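Ycf54-like protein (Synechocystis sp. PCC 6803, PDB 5M2P) is a component of the Mg-protoporphyrin IX monomethylester cyclase and is probably needed for protochlorophyllide formation on the route to chlorophyll. Local coordinates at residues A12-L17 with K67-V72; E40-Q45 with S73-F78. All coordinates share one frame; numbering follows the deposited sequence. Where two conformers were deposited one is given.

How the contacts relate
Both contacts belong to one four-stranded antiparallel sheet, ordered 43-47, 68-73, 5-13, 90-96, and their centres lie about 16 Å apart on opposite sides of the chain's centre. Strand 68-73 joins them: its start pairs with the end of strand 5-13 in contact 1, and its last residue pairs with the start of strand 43-47 in contact 2. Along the chain the segments alternate, 12-17, 40-45, 67-72, 73-78, so the connections cross. The contacts touch directly, with Val72 N 2.8 Å from Trp44 O, a probable hydrogen bond. In contact 1 the strand runs directly into a capped helix start, in contact 2 by way of an ST turn, tying helices 14-18 and 76-86 to the sheet.

Contact 1: A12-L17 with K67-V72; sequences ASQKFL and KNVAIV
Gln14 sets its CG anti to its own carbonyl carbon (chi1 -67°) and runs extended beyond it, which carries the terminal amide across Lys67 at about a right angle, CD lying 3.7 Å from Lys67 CB. NE2 then donates to Asn68 O at 3.0 Å; the acceptor lies near the amide plane of Gln14, while the donor stands above the carbonyl plane. Gln14 N bonds to Lys67 O, so this residue grips two successive carbonyls. An alanine here would probably cost Asn68 O the side-chain amide donor and uncover one flank of Lys67 CB.

The strand pairing before it is antiparallel: Ala12 N donates to Val69 O at 2.8 Å in an almost straight bond, and Val69 N returns one to Ala12 O. Leu17 CD2 comes in over both methyls of Val69, 3.7 Å from CG1 and 3.8 Å from CG2. Ser13, the N-cap of helix 14-18, accepts from Phe16 N through OG (2.9 Å). Phe23 of helix 21-36 and Leu86 of helix 76-86 also touch Leu17. The polar bonds thus continue the sheet's hydrogen bonding past the last strand pair into the first helical turn, while Leu17 and Val69 add an apolar contact.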
loop_
_atom_site.group_PDB
_atom_site.type_symbol
_atom_site.label_atom_id
_atom_site.label_comp_id
_atom_site.label_asym_id
_atom_site.label_seq_id
_atom_site.Cartn_x
_atom_site.Cartn_y
_atom_site.Cartn_z
ATOM N N ALA A 12 6.123 -4.077 -0.594
ATOM C CA ALA A 12 7.367 -4.303 -1.285
ATOM C C ALA A 12 8.532 -3.923 -0.360
ATOM O O ALA A 12 8.352 -3.212 0.626
ATOM C CB ALA A 12 7.441 -3.386 -2.500
ATOM N N SER A 13 9.739 -4.329 -0.742
ATOM C CA SER A 13 10.934 -3.750 -0.148
ATOM C C SER A 13 11.138 -2.360 -0.748
ATOM O O SER A 13 10.764 -2.081 -1.873
ATOM C CB SER A 13 12.161 -4.626 -0.401
ATOM O OG SER A 13 12.519 -4.593 -1.780
ATOM N N GLN A 14 11.777 -1.471 0.018
ATOM C CA GLN A 14 12.169 -0.174 -0.522
ATOM C C GLN A 14 13.127 -0.333 -1.704
ATOM O O GLN A 14 13.003 0.353 -2.689
ATOM C CB GLN A 14 12.734 0.701 0.600
ATOM C CG GLN A 14 11.610 1.053 1.595
ATOM C CD GLN A 14 12.100 1.844 2.779
ATOM O OE1 GLN A 14 13.125 2.535 2.697
ATOM N NE2 GLN A 14 11.380 1.739 3.875
ATOM N N LYS A 15 14.061 -1.281 -1.578
ATOM C CA LYS A 15 15.008 -1.599 -2.632
ATOM C C LYS A 15 14.320 -1.963 -3.964
ATOM O O LYS A 15 14.639 -1.452 -5.037
ATOM C CB LYS A 15 15.888 -2.759 -2.130
ATOM C CG LYS A 15 16.996 -3.241 -3.047
ATOM C CD LYS A 15 17.724 -4.438 -2.426
ATOM C CE LYS A 15 18.930 -4.883 -3.258
ATOM N NZ LYS A 15 19.884 -5.715 -2.477
ATOM N N PHE A 16 13.321 -2.838 -3.880
ATOM C CA PHE A 16 12.595 -3.272 -5.062
ATOM C C PHE A 16 11.829 -2.152 -5.696
ATOM O O PHE A 16 11.874 -1.945 -6.922
ATOM C CB PHE A 16 11.666 -4.437 -4.709
ATOM C CG PHE A 16 10.707 -4.808 -5.815
ATOM C CD1 PHE A 16 11.126 -5.554 -6.873
ATOM C CD2 PHE A 16 9.399 -4.413 -5.788
ATOM C CE1 PHE A 16 10.263 -5.899 -7.878
ATOM C CE2 PHE A 16 8.521 -4.778 -6.794
ATOM C CZ PHE A 16 8.978 -5.475 -7.852
ATOM N N LEU A 17 11.073 -1.417 -4.879
ATOM C CA LEU A 17 10.243 -0.398 -5.463
ATOM C C LEU A 17 11.092 0.710 -6.154
ATOM O O LEU A 17 10.676 1.317 -7.133
ATOM C CB LEU A 17 9.303 0.142 -4.408
ATOM C CG LEU A 17 8.039 0.719 -4.963
ATOM C CD1 LEU A 17 7.245 -0.333 -5.705
ATOM C CD2 LEU A 17 7.259 1.300 -3.818
ATOM N N LYS A 67 13.204 -2.969 5.260
ATOM C CA LYS A 67 12.848 -1.618 4.868
ATOM C C LYS A 67 11.778 -1.835 3.819
ATOM O O LYS A 67 12.056 -2.347 2.726
ATOM C CB LYS A 67 14.055 -0.859 4.309
ATOM C CG LYS A 67 15.150 -0.638 5.345
ATOM C CD LYS A 67 16.021 0.567 5.020
ATOM C CE LYS A 67 17.214 0.220 4.154
ATOM N NZ LYS A 67 18.313 1.237 4.252
ATOM N N ASN A 68 10.546 -1.523 4.200
ATOM C CA ASN A 68 9.404 -1.843 3.369
ATOM C C ASN A 68 8.547 -0.630 3.067
ATOM O O ASN A 68 8.720 0.444 3.648
ATOM C CB ASN A 68 8.620 -3.003 3.969
ATOM C CG ASN A 68 8.213 -2.766 5.396
ATOM O OD1 ASN A 68 7.431 -1.878 5.694
ATOM N ND2 ASN A 68 8.693 -3.624 6.281
ATOM N N VAL A 69 7.628 -0.822 2.131
ATOM C CA VAL A 69 6.820 0.254 1.593
ATOM C C VAL A 69 5.575 -0.397 1.003
ATOM O O VAL A 69 5.681 -1.427 0.340
ATOM C CB VAL A 69 7.560 1.076 0.521
ATOM C CG1 VAL A 69 8.252 0.191 -0.482
ATOM C CG2 VAL A 69 6.657 2.108 -0.156
ATOM N N ALA A 70 4.407 0.161 1.317
ATOM C CA ALA A 70 3.157 -0.380 0.801
ATOM C C ALA A 70 2.481 0.553 -0.170
ATOM O O ALA A 70 2.443 1.773 0.013
ATOM C CB ALA A 70 2.198 -0.678 1.958
ATOM N N ILE A 71 1.830 -0.048 -1.159
ATOM C CA ILE A 71 0.780 0.613 -1.904
ATOM C C ILE A 71 -0.533 0.164 -1.274
ATOM O O ILE A 71 -0.797 -1.028 -1.144
ATOM C CB ILE A 71 0.816 0.271 -3.409
ATOM C CG1 ILE A 71 2.222 0.448 -3.994
ATOM C CG2 ILE A 71 -0.194 1.119 -4.153
ATOM C CD1 ILE A 71 2.808 1.814 -3.832
ATOM N N VAL A 72 -1.312 1.134 -0.828
ATOM C CA VAL A 72 -2.557 0.901 -0.083
ATOM C C VAL A 72 -3.683 1.530 -0.865
ATOM O O VAL A 72 -3.554 2.634 -1.379
ATOM C CB VAL A 72 -2.463 1.568 1.307
ATOM C CG1 VAL A 72 -3.740 1.364 2.117
ATOM C CG2 VAL A 72 -1.238 1.050 2.029
HETATM O O HOH W 1 14.905 -2.409 0.942
#

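Contact 2: E40-Q45 with S73-F78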
loop_
_atom_site.group_PDB
_atom_site.type_symbol
_atom_site.label_atom_id
_atom_site.label_comp_id
_atom_site.label_asym_id
_atom_site.label_seq_id
_atom_site.Cartn_x
_atom_site.Cartn_y
_atom_site.Cartn_z
ATOM N N GLU A 40 -11.680 11.820 -5.499
ATOM C CA GLU A 40 -10.946 11.705 -4.232
ATOM C C GLU A 40 -9.896 10.623 -4.340
ATOM O O GLU A 40 -10.189 9.513 -4.793
ATOM C CB GLU A 40 -11.906 11.374 -3.076
ATOM C CG GLU A 40 -11.281 11.287 -1.684
ATOM C CD GLU A 40 -12.304 10.945 -0.606
ATOM O OE1 GLU A 40 -13.406 11.532 -0.624
ATOM O OE2 GLU A 40 -12.019 10.090 0.263
ATOM N N ILE A 41 -8.676 10.953 -3.944
ATOM C CA ILE A 41 -7.579 10.009 -3.962
ATOM C C ILE A 41 -7.946 8.875 -3.002
ATOM O O ILE A 41 -8.345 9.113 -1.865
ATOM C CB ILE A 41 -6.270 10.679 -3.484
ATOM C CG1 ILE A 41 -5.775 11.716 -4.499
ATOM C CG2 ILE A 41 -5.201 9.628 -3.230
ATOM C CD1 ILE A 41 -5.237 11.167 -5.790
ATOM N N ASP A 42 -7.847 7.640 -3.485
ATOM C CA ASP A 42 -8.174 6.446 -2.694
ATOM C C ASP A 42 -7.049 5.420 -2.757
ATOM O O ASP A 42 -7.284 4.225 -2.547
ATOM C CB ASP A 42 -9.503 5.838 -3.145
ATOM C CG ASP A 42 -9.463 5.307 -4.566
ATOM O OD1 ASP A 42 -8.461 5.520 -5.278
ATOM O OD2 ASP A 42 -10.462 4.652 -4.952
ATOM N N PHE A 43 -5.834 5.884 -3.022
ATOM C CA PHE A 43 -4.655 5.031 -3.050
ATOM C C PHE A 43 -3.493 5.883 -2.592
ATOM O O PHE A 43 -3.463 7.083 -2.855
ATOM C CB PHE A 43 -4.385 4.451 -4.461
ATOM C CG PHE A 43 -4.096 5.503 -5.489
ATOM C CD1 PHE A 43 -5.118 6.228 -6.083
ATOM C CD2 PHE A 43 -2.782 5.831 -5.827
ATOM C CE1 PHE A 43 -4.839 7.260 -6.975
ATOM C CE2 PHE A 43 -2.513 6.838 -6.727
ATOM C CZ PHE A 43 -3.546 7.549 -7.315
ATOM N N TRP A 44 -2.540 5.244 -1.938
ATOM C CA TRP A 44 -1.449 5.914 -1.275
ATOM C C TRP A 44 -0.234 4.998 -1.241
ATOM O O TRP A 44 -0.357 3.787 -1.171
ATOM C CB TRP A 44 -1.824 6.289 0.166
ATOM C CG TRP A 44 -3.152 6.982 0.324
ATOM C CD1 TRP A 44 -3.381 8.321 0.334
ATOM C CD2 TRP A 44 -4.424 6.355 0.474
ATOM N NE1 TRP A 44 -4.712 8.559 0.472
ATOM C CE2 TRP A 44 -5.377 7.373 0.572
ATOM C CE3 TRP A 44 -4.856 5.023 0.537
ATOM C CZ2 TRP A 44 -6.737 7.107 0.728
ATOM C CZ3 TRP A 44 -6.199 4.762 0.692
ATOM C CH2 TRP A 44 -7.118 5.802 0.802
ATOM N N GLN A 45 0.944 5.604 -1.215
ATOM C CA GLN A 45 2.159 4.898 -0.972
ATOM C C GLN A 45 2.625 5.270 0.425
ATOM O O GLN A 45 2.753 6.466 0.742
ATOM C CB GLN A 45 3.197 5.252 -2.036
ATOM C CG GLN A 45 4.549 4.589 -1.788
ATOM C CD GLN A 45 5.446 4.571 -3.030
ATOM O OE1 GLN A 45 5.077 4.027 -4.060
ATOM N NE2 GLN A 45 6.630 5.142 -2.913
ATOM N N SER A 73 -4.829 0.865 -0.901
ATOM C CA SER A 73 -5.997 1.474 -1.524
ATOM C C SER A 73 -7.261 0.884 -0.966
ATOM O O SER A 73 -7.288 -0.277 -0.565
ATOM C CB SER A 73 -5.983 1.215 -3.035
ATOM O OG SER A 73 -7.024 1.869 -3.715
ATOM N N THR A 74 -8.345 1.671 -0.973
ATOM C CA THR A 74 -9.678 1.150 -0.704
ATOM C C THR A 74 -10.323 0.552 -1.958
ATOM O O THR A 74 -11.411 0.020 -1.869
ATOM C CB THR A 74 -10.574 2.221 -0.089
ATOM O OG1 THR A 74 -10.545 3.366 -0.948
ATOM C CG2 THR A 74 -10.082 2.583 1.316
ATOM N N ASN A 75 -9.621 0.650 -3.093
ATOM C CA ASN A 75 -10.079 0.082 -4.357
ATOM C C ASN A 75 -9.387 -1.250 -4.597
ATOM O O ASN A 75 -8.213 -1.284 -4.957
ATOM C CB ASN A 75 -9.784 1.058 -5.497
ATOM C CG ASN A 75 -10.223 0.542 -6.856
ATOM O OD1 ASN A 75 -10.535 -0.638 -7.018
ATOM N ND2 ASN A 75 -10.240 1.423 -7.834
ATOM N N LYS A 76 -10.074 -2.351 -4.317
ATOM C CA LYS A 76 -9.463 -3.684 -4.448
ATOM C C LYS A 76 -8.902 -3.907 -5.854
ATOM O O LYS A 76 -7.848 -4.498 -6.024
ATOM C CB LYS A 76 -10.433 -4.817 -4.074
ATOM C CG LYS A 76 -9.748 -6.180 -3.948
ATOM C CD LYS A 76 -10.671 -7.301 -3.495
ATOM C CE LYS A 76 -9.860 -8.488 -3.009
ATOM N NZ LYS A 76 -10.724 -9.583 -2.492
ATOM N N SER A 77 -9.634 -3.458 -6.858
ATOM C CA SER A 77 -9.194 -3.772 -8.202
ATOM C C SER A 77 -7.875 -3.092 -8.536
ATOM O O SER A 77 -7.093 -3.632 -9.311
ATOM C CB SER A 77 -10.270 -3.433 -9.207
ATOM O OG SER A 77 -10.539 -2.062 -9.278
ATOM N N PHE A 78 -7.588 -1.950 -7.920
ATOM C CA PHE A 78 -6.326 -1.276 -8.125
ATOM C C PHE A 78 -5.187 -2.113 -7.564
ATOM O O PHE A 78 -4.146 -2.278 -8.194
ATOM C CB PHE A 78 -6.354 0.131 -7.518
ATOM C CG PHE A 78 -5.058 0.846 -7.658
ATOM C CD1 PHE A 78 -4.568 1.167 -8.911
ATOM C CD2 PHE A 78 -4.298 1.177 -6.547
ATOM C CE1 PHE A 78 -3.365 1.808 -9.059
ATOM C CE2 PHE A 78 -3.078 1.835 -6.700
ATOM C CZ PHE A 78 -2.622 2.146 -7.966
HETATM O O HOH W 2 -12.093 3.287 -3.167
HETATM O O HOH W 3 -7.296 3.395 -6.599
HETATM O O HOH W 4 -10.910 4.230 -7.504
#
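Ser73 and Asp42 meet first at the Asp42 carbonyl. With OG anti to its backbone N (chi1 -175°), Ser73 brings the hydroxyl to Asp42 O, to which it donates at 2.6 Å. Thr74 N donates to the same oxygen at 3.2 Å, so two donors from consecutive residues hold it. Ser73 OG in turn accepts from Asn75 N (2.9 Å), an ST turn that bends the chain just after the strand.

Toward segment 73-78 the Asp42 carboxylate acts through water. One water bridges OD2 to Thr74 OG1, another joins OD2 to Asn75 ND2, and a third donates to both OD1 and Ser73 OG. OD1 also has a direct protein partner, Tyr34 OH of helix 21-36. The carboxylate and the Asn75 amide are turned 59° apart, and OD2 comes no nearer to that side chain than 3.7 Å, at CB.

Phe43 CB meets Phe78 CE2 at 3.7 Å. The two rings lie oblique, centroids 5.2 Å apart and planes at 53°. Arg30 makes a cation-pi contact with Phe43, and Tyr34 meets its ring edge-to-face. Trp44 CZ3 lies 4.0 Å from Ser73 CA.

Asn75, with CG anti to its backbone N, directs OD1 back to the helix start, where it accepts from Ser77 OG at 2.7 Å and, weakly, from Ser77 N and Phe78 N. Phe43 and Ser73 form an antiparallel non-hydrogen-bonded pair; the chain then passes through the ST turn to an asparagine N-cap, a strand-to-helix connection joining the sheet to helix 76-86.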